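Local structure of glycoside hydrolase family 15, cellulose signaling associated protein envoy (Hypocrea jecorina, 4WUJ) at residues L18-S23 against W131-G136; T41-S46 against A50-A55; I111-K116 against N123-L128. The protein senses blue light through the flavin mononucleotide bound in its LOV domain, in a pathway that integrates light with oxidative stress. One frame throughout, in Å; residues are numbered along the deposited sequence.

Interaction 1. Residues L18-S23 against W131-G136; sequences LLRIAS and WADPSG
R20, near the end of helix 14-22, lays its side chain over the indole of W131, in the loop between strands 120-129 and 139-144. Its CB points toward that loop, and contact starts one atom further on, where CG comes within 3.8 Å of W131 CH2. The next carbon, CD, sits closer, 3.3 Å from the same CH2, an apolar touch on the outer rim of the six-membered ring. NE then passes over the ring face. The bend at chi3 (49°) folds the end of the chain there and lets the guanidinium settle nearly flat on the indole, the two planes 19° apart. CZ stands 4.1 Å from the centroid of the six-membered ring, 24° off its normal, which makes this a stacked cation-pi pair. NH2 is the last atom to meet the ring, 3.9 Å from W131 CE2, and it also looks obliquely at D133 OD1 4.2 Å away. That separation exceeds a salt bridge, although the carboxylate probably still favours the positive charge where it lies. D133 itself opens a type I beta turn that closes at G136. No hydrogen bond joins the two segments, and the patch is at the surface, away from the flavin. The pairing joins helix 14-22 to the connection between two strands of the PAS fold, a surface example of the arginine-aromatic stack.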
loop_
_atom_site.group_PDB
_atom_site.type_symbol
_atom_site.label_atom_id
_atom_site.label_comp_id
_atom_site.label_asym_id
_atom_site.label_seq_id
_atom_site.Cartn_x
_atom_site.Cartn_y
_atom_site.Cartn_z
ATOM N N LEU C 18 -8.807 -0.027 1.906
ATOM C CA LEU C 18 -8.557 -1.425 1.525
ATOM C C LEU C 18 -9.101 -2.422 2.540
ATOM O O LEU C 18 -9.677 -3.434 2.208
ATOM C CB LEU C 18 -7.057 -1.670 1.365
ATOM C CG LEU C 18 -6.480 -0.942 0.164
ATOM C CD1 LEU C 18 -5.004 -1.086 0.132
ATOM C CD2 LEU C 18 -7.097 -1.453 -1.151
ATOM N N LEU C 19 -8.916 -2.141 3.799
ATOM C CA LEU C 19 -9.408 -3.052 4.783
ATOM C C LEU C 19 -10.932 -3.191 4.705
ATOM O O LEU C 19 -11.456 -4.297 4.796
ATOM C CB LEU C 19 -8.976 -2.588 6.154
ATOM C CG LEU C 19 -9.083 -3.630 7.250
ATOM C CD1 LEU C 19 -8.429 -4.956 6.827
ATOM C CD2 LEU C 19 -8.445 -3.050 8.522
ATOM N N ARG C 20 -11.655 -2.082 4.560
ATOM C CA ARG C 20 -13.117 -2.157 4.465
ATOM C C ARG C 20 -13.512 -3.031 3.267
ATOM O O ARG C 20 -14.429 -3.883 3.339
ATOM C CB ARG C 20 -13.711 -0.764 4.313
ATOM C CG ARG C 20 -14.426 -0.254 5.542
ATOM C CD ARG C 20 -14.415 1.272 5.599
ATOM N NE ARG C 20 -14.833 1.898 4.341
ATOM C CZ ARG C 20 -14.410 3.091 3.928
ATOM N NH1 ARG C 20 -13.551 3.796 4.672
ATOM N NH2 ARG C 20 -14.846 3.583 2.775
ATOM N N ILE C 21 -12.793 -2.811 2.173
ATOM C CA ILE C 21 -12.981 -3.584 0.965
ATOM C C ILE C 21 -12.761 -5.064 1.202
ATOM O O ILE C 21 -13.559 -5.894 0.770
ATOM C CB ILE C 21 -12.048 -3.104 -0.145
ATOM C CG1 ILE C 21 -12.708 -1.908 -0.845
ATOM C CG2 ILE C 21 -11.788 -4.228 -1.143
ATOM C CD1 ILE C 21 -11.732 -0.947 -1.499
ATOM N N ALA C 22 -11.672 -5.380 1.895
ATOM C CA ALA C 22 -11.301 -6.753 2.182
ATOM C C ALA C 22 -12.448 -7.499 2.850
ATOM O O ALA C 22 -12.719 -8.664 2.526
ATOM C CB ALA C 22 -10.053 -6.789 3.070
ATOM N N SER C 23 -13.127 -6.808 3.769
ATOM C CA SER C 23 -14.186 -7.401 4.571
ATOM C C SER C 23 -15.583 -7.093 4.066
ATOM O O SER C 23 -16.554 -7.192 4.823
ATOM C CB SER C 23 -14.065 -6.907 6.023
ATOM O OG SER C 23 -12.940 -7.491 6.683
ATOM N N TRP C 131 -18.455 3.415 -0.223
ATOM C CA TRP C 131 -19.659 4.103 0.251
ATOM C C TRP C 131 -19.402 5.620 0.363
ATOM O O TRP C 131 -18.252 6.061 0.527
ATOM C CB TRP C 131 -20.148 3.500 1.588
ATOM C CG TRP C 131 -19.318 3.826 2.844
ATOM C CD1 TRP C 131 -18.908 5.070 3.272
ATOM C CD2 TRP C 131 -18.848 2.886 3.848
ATOM N NE1 TRP C 131 -18.199 4.957 4.455
ATOM C CE2 TRP C 131 -18.151 3.637 4.832
ATOM C CE3 TRP C 131 -18.940 1.489 4.003
ATOM C CZ2 TRP C 131 -17.546 3.030 5.963
ATOM C CZ3 TRP C 131 -18.330 0.884 5.132
ATOM C CH2 TRP C 131 -17.648 1.659 6.092
ATOM N N ALA C 132 -20.468 6.416 0.254
ATOM C CA ALA C 132 -20.346 7.879 0.332
ATOM C C ALA C 132 -19.560 8.310 1.568
ATOM O O ALA C 132 -19.984 8.073 2.697
ATOM C CB ALA C 132 -21.722 8.547 0.317
ATOM N N ASP C 133 -18.403 8.927 1.337
ATOM C CA ASP C 133 -17.532 9.410 2.412
ATOM C C ASP C 133 -18.233 10.537 3.156
ATOM O O ASP C 133 -19.255 11.054 2.677
ATOM C CB ASP C 133 -16.204 9.932 1.834
ATOM C CG ASP C 133 -15.079 8.897 1.895
ATOM O OD1 ASP C 133 -15.377 7.673 1.818
ATOM O OD2 ASP C 133 -13.897 9.321 2.024
ATOM N N PRO C 134 -17.685 10.937 4.320
ATOM C CA PRO C 134 -18.233 12.105 5.030
ATOM C C PRO C 134 -18.534 13.257 4.061
ATOM O O PRO C 134 -19.270 14.201 4.396
ATOM C CB PRO C 134 -17.106 12.487 6.004
ATOM C CG PRO C 134 -16.358 11.208 6.260
ATOM C CD PRO C 134 -16.520 10.348 5.017
ATOM N N SER C 135 -17.951 13.163 2.864
ATOM C CA SER C 135 -18.194 14.097 1.763
ATOM C C SER C 135 -19.580 13.974 1.097
ATOM O O SER C 135 -20.170 14.985 0.662
ATOM C CB SER C 135 -17.088 13.909 0.706
ATOM O OG SER C 135 -16.709 12.534 0.570
ATOM N N GLY C 136 -20.101 12.750 1.016
ATOM C CA GLY C 136 -21.312 12.489 0.249
ATOM C C GLY C 136 -20.920 12.018 -1.142
ATOM O O GLY C 136 -21.768 11.737 -2.004
#

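Interaction 2. Residues T41-S46 against A50-A55; sequences TLCDIS and APIVYA. With FMN (flavin mononucleotide), chain I.
T41-S46 and A50-A55 form an antiparallel beta hairpin of the PAS fold, interrupted by a classic beta bulge: V53 and Y54 both face L42. The backbone bonds record the irregularity. L42 N donates to Y54 O at 2.8 Å, while L42 O receives V53 N, also at 2.8 Å, with a longer, weak bond from Y54 N as a second donor. Beyond the bulge, D44 N reaches P51 O at 3.1 Å. CA-H...O contacts fill in between, among them C43 CA to P51 O. Near the turn, a water bridges I45 O and, weakly, A50 N.

Among the apolar contacts, L42 and Y54 pair on one face of the sheet, CB against CB, with the bulge residue V53 beside them. L42 holds CG anti to its N (chi1 -169°), which brings that atom to V53 CG2, the two side chains crossing at a slant; I17 of helix 14-22 packs on L42 as well. Y54 then leads its ring away, and its OH is bonded to the backbone of C36 of the second subunit. On the other face, C43 SG rests 3.8 Å from I52 CG1.

Polar side-chain ends are settled outside the hairpin: D44 OD2 is hydrogen-bonded to H137, and S46 OG to the backbone of H138. T41 OG1 has a weak bond to Q144, a residue that also binds the flavin mononucleotide.

The T41 and C43 face forms part of the flavin pocket. T41 OG1 approaches the dimethylbenzene end of the isoalloxazine at C6, 3.3 Å away, and C43 SG touches the methyl carbon C7M at 3.6 Å.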
loop_
_atom_site.group_PDB
_atom_site.type_symbol
_atom_site.label_atom_id
_atom_site.label_comp_id
_atom_site.label_asym_id
_atom_site.label_seq_id
_atom_site.Cartn_x
_atom_site.Cartn_y
_atom_site.Cartn_z
ATOM N N THR C 41 -5.330 3.128 -7.902
ATOM C CA THR C 41 -5.872 4.454 -8.134
ATOM C C THR C 41 -7.161 4.587 -7.331
ATOM O O THR C 41 -7.877 3.611 -7.056
ATOM C CB THR C 41 -6.129 4.766 -9.648
ATOM O OG1 THR C 41 -7.177 3.927 -10.155
ATOM C CG2 THR C 41 -4.884 4.550 -10.465
ATOM N N LEU C 42 -7.415 5.807 -6.917
ATOM C CA LEU C 42 -8.637 6.166 -6.247
ATOM C C LEU C 42 -9.245 7.299 -7.087
ATOM O O LEU C 42 -8.569 8.313 -7.391
ATOM C CB LEU C 42 -8.323 6.653 -4.841
ATOM C CG LEU C 42 -9.428 6.855 -3.826
ATOM C CD1 LEU C 42 -10.342 5.648 -3.632
ATOM C CD2 LEU C 42 -8.703 7.188 -2.522
ATOM N N CYS C 43 -10.506 7.119 -7.464
ATOM C CA CYS C 43 -11.190 8.082 -8.332
ATOM C C CYS C 43 -12.456 8.545 -7.661
ATOM O O CYS C 43 -13.161 7.746 -7.057
ATOM C CB CYS C 43 -11.509 7.457 -9.677
ATOM S SG CYS C 43 -10.041 7.044 -10.665
ATOM N N ASP C 44 -12.710 9.855 -7.718
ATOM C CA ASP C 44 -13.922 10.382 -7.165
ATOM C C ASP C 44 -15.014 10.375 -8.272
ATOM O O ASP C 44 -15.096 11.296 -9.081
ATOM C CB ASP C 44 -13.683 11.800 -6.636
ATOM C CG ASP C 44 -14.888 12.341 -5.884
ATOM O OD1 ASP C 44 -16.000 11.816 -6.089
ATOM O OD2 ASP C 44 -14.713 13.306 -5.110
ATOM N N ILE C 45 -15.837 9.339 -8.322
ATOM C CA ILE C 45 -16.794 9.250 -9.419
ATOM C C ILE C 45 -18.039 10.211 -9.302
ATOM O O ILE C 45 -18.843 10.294 -10.227
ATOM C CB ILE C 45 -17.223 7.801 -9.649
ATOM C CG1 ILE C 45 -18.018 7.301 -8.461
ATOM C CG2 ILE C 45 -15.970 6.873 -9.893
ATOM C CD1 ILE C 45 -18.974 6.216 -8.835
ATOM N N SER C 46 -18.156 10.935 -8.190
ATOM C CA SER C 46 -19.065 12.098 -8.066
ATOM C C SER C 46 -18.543 13.408 -8.690
ATOM O O SER C 46 -19.266 14.382 -8.766
ATOM C CB SER C 46 -19.341 12.373 -6.588
ATOM O OG SER C 46 -19.961 11.236 -6.005
ATOM N N ALA C 50 -14.784 11.318 -13.371
ATOM C CA ALA C 50 -14.141 10.377 -12.457
ATOM C C ALA C 50 -12.639 10.589 -12.281
ATOM O O ALA C 50 -11.858 9.663 -12.520
ATOM C CB ALA C 50 -14.405 8.907 -12.962
ATOM N N PRO C 51 -12.235 11.781 -11.843
ATOM C CA PRO C 51 -10.791 12.045 -11.781
ATOM C C PRO C 51 -10.038 11.216 -10.733
ATOM O O PRO C 51 -10.537 10.857 -9.652
ATOM C CB PRO C 51 -10.726 13.547 -11.432
ATOM C CG PRO C 51 -11.953 13.767 -10.593
ATOM C CD PRO C 51 -13.018 12.846 -11.178
ATOM N N ILE C 52 -8.821 10.886 -11.078
ATOM C CA ILE C 52 -7.886 10.328 -10.088
ATOM C C ILE C 52 -7.593 11.369 -8.992
ATOM O O ILE C 52 -7.209 12.505 -9.295
ATOM C CB ILE C 52 -6.568 9.916 -10.733
ATOM C CG1 ILE C 52 -6.779 8.770 -11.697
ATOM C CG2 ILE C 52 -5.531 9.475 -9.663
ATOM C CD1 ILE C 52 -5.637 8.668 -12.690
ATOM N N VAL C 53 -7.813 10.981 -7.733
ATOM C CA VAL C 53 -7.467 11.839 -6.606
ATOM C C VAL C 53 -6.283 11.282 -5.818
ATOM O O VAL C 53 -5.727 11.970 -4.962
ATOM C CB VAL C 53 -8.665 12.093 -5.673
ATOM C CG1 VAL C 53 -9.759 12.812 -6.430
ATOM C CG2 VAL C 53 -9.204 10.835 -5.101
ATOM N N TYR C 54 -5.908 10.036 -6.123
ATOM C CA TYR C 54 -4.747 9.385 -5.534
ATOM C C TYR C 54 -4.298 8.214 -6.395
ATOM O O TYR C 54 -5.137 7.371 -6.781
ATOM C CB TYR C 54 -5.098 8.851 -4.129
ATOM C CG TYR C 54 -3.982 8.077 -3.487
ATOM C CD1 TYR C 54 -3.833 6.695 -3.689
ATOM C CD2 TYR C 54 -3.036 8.729 -2.679
ATOM C CE1 TYR C 54 -2.776 5.987 -3.083
ATOM C CE2 TYR C 54 -2.002 8.034 -2.078
ATOM C CZ TYR C 54 -1.860 6.673 -2.292
ATOM O OH TYR C 54 -0.794 6.052 -1.685
ATOM N N ALA C 55 -2.990 8.138 -6.656
ATOM C CA ALA C 55 -2.375 6.940 -7.222
ATOM C C ALA C 55 -1.174 6.511 -6.348
ATOM O O ALA C 55 -0.394 7.363 -5.853
ATOM C CB ALA C 55 -1.930 7.204 -8.622
HETATM N N1 FMN I . -9.082 1.663 -17.488
HETATM C C2 FMN I . -7.921 1.085 -17.956
HETATM O O2 FMN I . -7.785 0.846 -19.154
HETATM N N3 FMN I . -6.887 0.784 -17.072
HETATM C C4 FMN I . -6.999 1.034 -15.726
HETATM O O4 FMN I . -6.055 0.768 -14.988
HETATM C C4A FMN I . -8.174 1.622 -15.236
HETATM N N5 FMN I . -8.312 1.908 -13.884
HETATM C C5A FMN I . -9.467 2.465 -13.414
HETATM C C6 FMN I . -9.566 2.713 -12.058
HETATM C C7 FMN I . -10.706 3.306 -11.541
HETATM C C7M FMN I . -10.770 3.543 -10.064
HETATM C C8 FMN I . -11.770 3.643 -12.409
HETATM C C8M FMN I . -13.017 4.286 -11.855
HETATM C C9 FMN I . -11.665 3.370 -13.780
HETATM C C9A FMN I . -10.513 2.784 -14.291
HETATM N N10 FMN I . -10.372 2.513 -15.657
HETATM C C10 FMN I . -9.208 1.935 -16.126
HETATM C "C1'" FMN I . -11.454 2.756 -16.687
HETATM C "C2'" FMN I . -11.603 4.135 -17.286
HETATM O "O2'" FMN I . -11.236 5.093 -16.322
HETATM C "C3'" FMN I . -13.063 4.279 -17.807
HETATM O "O3'" FMN I . -13.998 4.056 -16.757
HETATM C "C4'" FMN I . -13.338 3.273 -18.950
HETATM O "O4'" FMN I . -12.518 3.616 -20.047
HETATM C "C5'" FMN I . -14.819 3.197 -19.362
HETATM O "O5'" FMN I . -15.336 4.498 -19.576
HETATM P P FMN I . -15.225 5.204 -21.002
HETATM O O1P FMN I . -15.780 6.605 -20.798
HETATM O O2P FMN I . -13.846 5.324 -21.554
HETATM O O3P FMN I . -16.068 4.456 -21.981
HETATM O O HOH W 1 -17.956 10.712 -12.595
#

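Interaction 3. Residues I111-K116 against N123-L128; sequences IVNYKK and NVVTIL. With FMN (flavin mononucleotide), chain I.
N113 and N123 meet with their amide planes almost perpendicular, 87° apart, beside the pyrimidine end of the flavin. The side chains cross at a slant, N123 ND2 giving its hydrogen to N113 OD1 at 2.9 Å from a position tilted out of the acceptor's carbonyl plane. N123 holds CG anti to its backbone N (chi1 -175°), and the amide thus extends toward N113 and the flavin, while its OD1 is taken by the backbone N of A145. N113 grips the flavin with both ends of its amide: FMN N3 donates to OD1 at 2.7 Å in a nearly straight bond, and ND2 donates to FMN O2 at 2.8 Å. A weak bond from ND2 to V112 O further limits its rotation.

In the backbone, I111 and N123 face each other as an antiparallel hydrogen-bonded pair, the one bridge between these segments; the strands then diverge, their axes 108° apart. The side chains of I111 and V125 come together through their CG2 atoms at 4.0 Å. V125 CG2 also lies 3.5 Å from FMN O4, and I127 CD1 reaches the ring system further along, at C9A. M97 of helix 92-103 packs against both isoleucines.

A leucine in place of N113 would probably leave FMN N3 and O2 without the bonds they make to it and N123 ND2 without its acceptor, the N123 amide then being held from its OD1 side, by A145 N.

N113 OD1 accepts from both FMN N3 and N123 ND2, which supports the assignment of that atom as the oxygen. N123, itself lining the pocket with ND2 close to FMN O4, also positions N113, whose paired acceptor and donor match the N3-H and C2=O of the flavin's pyrimidine end, as in LOV domains.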
loop_
_atom_site.group_PDB
_atom_site.type_symbol
_atom_site.label_atom_id
_atom_site.label_comp_id
_atom_site.label_asym_id
_atom_site.label_seq_id
_atom_site.Cartn_x
_atom_site.Cartn_y
_atom_site.Cartn_z
ATOM N N ILE C 111 -7.270 -6.134 -19.945
ATOM C CA ILE C 111 -7.394 -5.186 -21.008
ATOM C C ILE C 111 -6.027 -4.712 -21.336
ATOM O O ILE C 111 -5.153 -4.726 -20.466
ATOM C CB ILE C 111 -8.275 -3.935 -20.528
ATOM C CG1 ILE C 111 -8.303 -2.833 -21.575
ATOM C CG2 ILE C 111 -7.768 -3.352 -19.185
ATOM C CD1 ILE C 111 -9.232 -1.674 -21.188
ATOM N N VAL C 112 -5.821 -4.217 -22.544
ATOM C CA VAL C 112 -4.516 -3.689 -22.882
ATOM C C VAL C 112 -4.400 -2.241 -22.535
ATOM O O VAL C 112 -5.198 -1.413 -23.000
ATOM C CB VAL C 112 -4.201 -3.868 -24.362
ATOM C CG1 VAL C 112 -2.910 -3.110 -24.729
ATOM C CG2 VAL C 112 -4.113 -5.386 -24.701
ATOM N N ASN C 113 -3.405 -1.919 -21.708
ATOM C CA ASN C 113 -2.991 -0.530 -21.560
ATOM C C ASN C 113 -1.574 -0.281 -22.037
ATOM O O ASN C 113 -0.836 -1.199 -22.430
ATOM C CB ASN C 113 -3.134 -0.027 -20.104
ATOM C CG ASN C 113 -4.548 -0.143 -19.580
ATOM O OD1 ASN C 113 -4.745 -0.282 -18.372
ATOM N ND2 ASN C 113 -5.542 -0.121 -20.484
ATOM N N TYR C 114 -1.206 0.986 -21.961
ATOM C CA TYR C 114 0.056 1.444 -22.470
ATOM C C TYR C 114 0.757 2.233 -21.389
ATOM O O TYR C 114 0.187 3.165 -20.826
ATOM C CB TYR C 114 -0.183 2.255 -23.732
ATOM C CG TYR C 114 -0.813 1.367 -24.798
ATOM C CD1 TYR C 114 -0.021 0.549 -25.602
ATOM C CD2 TYR C 114 -2.198 1.299 -24.952
ATOM C CE1 TYR C 114 -0.589 -0.288 -26.563
ATOM C CE2 TYR C 114 -2.777 0.472 -25.905
ATOM C CZ TYR C 114 -1.966 -0.332 -26.710
ATOM O OH TYR C 114 -2.535 -1.162 -27.664
ATOM N N LYS C 115 1.972 1.797 -21.062
ATOM C CA LYS C 115 2.856 2.538 -20.162
ATOM C C LYS C 115 3.135 3.849 -20.847
ATOM O O LYS C 115 2.782 4.027 -21.998
ATOM C CB LYS C 115 4.157 1.767 -19.882
ATOM C CG LYS C 115 3.947 0.550 -18.991
ATOM C CD LYS C 115 5.137 -0.405 -19.012
ATOM C CE LYS C 115 5.155 -1.324 -17.802
ATOM N NZ LYS C 115 5.042 -2.765 -18.118
ATOM N N LYS C 116 3.739 4.780 -20.138
ATOM C CA LYS C 116 3.989 6.077 -20.709
ATOM C C LYS C 116 4.980 6.013 -21.876
ATOM O O LYS C 116 5.058 6.956 -22.674
ATOM C CB LYS C 116 4.553 6.996 -19.659
ATOM C CG LYS C 116 4.979 8.321 -20.244
ATOM C CD LYS C 116 5.723 9.122 -19.209
ATOM C CE LYS C 116 6.119 10.483 -19.740
ATOM N NZ LYS C 116 6.663 11.238 -18.625
ATOM N N ASN C 123 -3.071 -5.530 -18.498
ATOM C CA ASN C 123 -3.327 -5.041 -17.167
ATOM C C ASN C 123 -4.500 -5.798 -16.582
ATOM O O ASN C 123 -5.584 -5.834 -17.196
ATOM C CB ASN C 123 -3.619 -3.532 -17.266
ATOM C CG ASN C 123 -3.793 -2.877 -15.916
ATOM O OD1 ASN C 123 -3.818 -3.559 -14.888
ATOM N ND2 ASN C 123 -3.933 -1.541 -15.914
ATOM N N VAL C 124 -4.326 -6.436 -15.426
ATOM C CA VAL C 124 -5.505 -7.007 -14.761
ATOM C C VAL C 124 -6.084 -5.988 -13.757
ATOM O O VAL C 124 -5.606 -5.821 -12.602
ATOM C CB VAL C 124 -5.252 -8.369 -14.116
ATOM C CG1 VAL C 124 -6.533 -8.947 -13.549
ATOM C CG2 VAL C 124 -4.606 -9.336 -15.126
ATOM N N VAL C 125 -7.135 -5.321 -14.231
ATOM C CA VAL C 125 -7.752 -4.209 -13.526
ATOM C C VAL C 125 -8.951 -4.687 -12.793
ATOM O O VAL C 125 -9.828 -5.356 -13.357
ATOM C CB VAL C 125 -8.218 -3.113 -14.506
ATOM C CG1 VAL C 125 -8.848 -1.986 -13.752
ATOM C CG2 VAL C 125 -7.047 -2.593 -15.357
ATOM N N THR C 126 -9.020 -4.329 -11.534
ATOM C CA THR C 126 -10.205 -4.591 -10.715
ATOM C C THR C 126 -10.716 -3.267 -10.180
ATOM O O THR C 126 -9.942 -2.499 -9.617
ATOM C CB THR C 126 -9.864 -5.417 -9.456
ATOM O OG1 THR C 126 -9.234 -6.632 -9.831
ATOM C CG2 THR C 126 -11.118 -5.706 -8.642
ATOM N N ILE C 127 -12.017 -3.029 -10.274
ATOM C CA ILE C 127 -12.584 -1.801 -9.791
ATOM C C ILE C 127 -13.616 -2.116 -8.757
ATOM O O ILE C 127 -14.528 -2.913 -8.982
ATOM C CB ILE C 127 -13.163 -0.977 -10.980
ATOM C CG1 ILE C 127 -12.052 -0.786 -12.009
ATOM C CG2 ILE C 127 -13.714 0.354 -10.485
ATOM C CD1 ILE C 127 -12.429 -0.208 -13.320
ATOM N N LEU C 128 -13.462 -1.507 -7.597
ATOM C CA LEU C 128 -14.395 -1.693 -6.510
ATOM C C LEU C 128 -15.048 -0.370 -6.090
ATOM O O LEU C 128 -14.413 0.671 -6.097
ATOM C CB LEU C 128 -13.659 -2.335 -5.326
ATOM C CG LEU C 128 -12.949 -3.643 -5.712
ATOM C CD1 LEU C 128 -11.482 -3.452 -6.060
ATOM C CD2 LEU C 128 -13.081 -4.621 -4.599
HETATM N N1 FMN I . -9.082 1.663 -17.488
HETATM C C2 FMN I . -7.921 1.085 -17.956
HETATM O O2 FMN I . -7.785 0.846 -19.154
HETATM N N3 FMN I . -6.887 0.784 -17.072
HETATM C C4 FMN I . -6.999 1.034 -15.726
HETATM O O4 FMN I . -6.055 0.768 -14.988
HETATM C C4A FMN I . -8.174 1.622 -15.236
HETATM N N5 FMN I . -8.312 1.908 -13.884
HETATM C C5A FMN I . -9.467 2.465 -13.414
HETATM C C6 FMN I . -9.566 2.713 -12.058
HETATM C C7 FMN I . -10.706 3.306 -11.541
HETATM C C7M FMN I . -10.770 3.543 -10.064
HETATM C C8 FMN I . -11.770 3.643 -12.409
HETATM C C8M FMN I . -13.017 4.286 -11.855
HETATM C C9 FMN I . -11.665 3.370 -13.780
HETATM C C9A FMN I . -10.513 2.784 -14.291
HETATM N N10 FMN I . -10.372 2.513 -15.657
HETATM C C10 FMN I . -9.208 1.935 -16.126
HETATM C "C1'" FMN I . -11.454 2.756 -16.687
HETATM C "C2'" FMN I . -11.603 4.135 -17.286
HETATM O "O2'" FMN I . -11.236 5.093 -16.322
HETATM C "C3'" FMN I . -13.063 4.279 -17.807
HETATM O "O3'" FMN I . -13.998 4.056 -16.757
HETATM C "C4'" FMN I . -13.338 3.273 -18.950
HETATM O "O4'" FMN I . -12.518 3.616 -20.047
HETATM C "C5'" FMN I . -14.819 3.197 -19.362
HETATM O "O5'" FMN I . -15.336 4.498 -19.576
HETATM P P FMN I . -15.225 5.204 -21.002
HETATM O O1P FMN I . -15.780 6.605 -20.798
HETATM O O2P FMN I . -13.846 5.324 -21.554
HETATM O O3P FMN I . -16.068 4.456 -21.981
#

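Interactions 2 and 3 act on one ligand from two hairpins of the same antiparallel sheet: 41-46 with 50-55 meets the dimethylbenzene end of the flavin, whereas 111-116 with 123-128 holds its pyrimidine end. Their centres are 15 Å apart and their nearest atoms about 7 Å, leaving the flavin as the body both touch; Q144, near T41 and N123 alike, lies on a strand between the two hairpins. Interaction 1 stands apart from the pocket, the D133 side chain about 13 Å from the flavin and the contact's centre 14 Å from that of interaction 2, yet I21 CG2 packs on L128 CD2 at 3.7 Å, linking helix 14-22 to the flavin-binding strand. All three touch the second subunit.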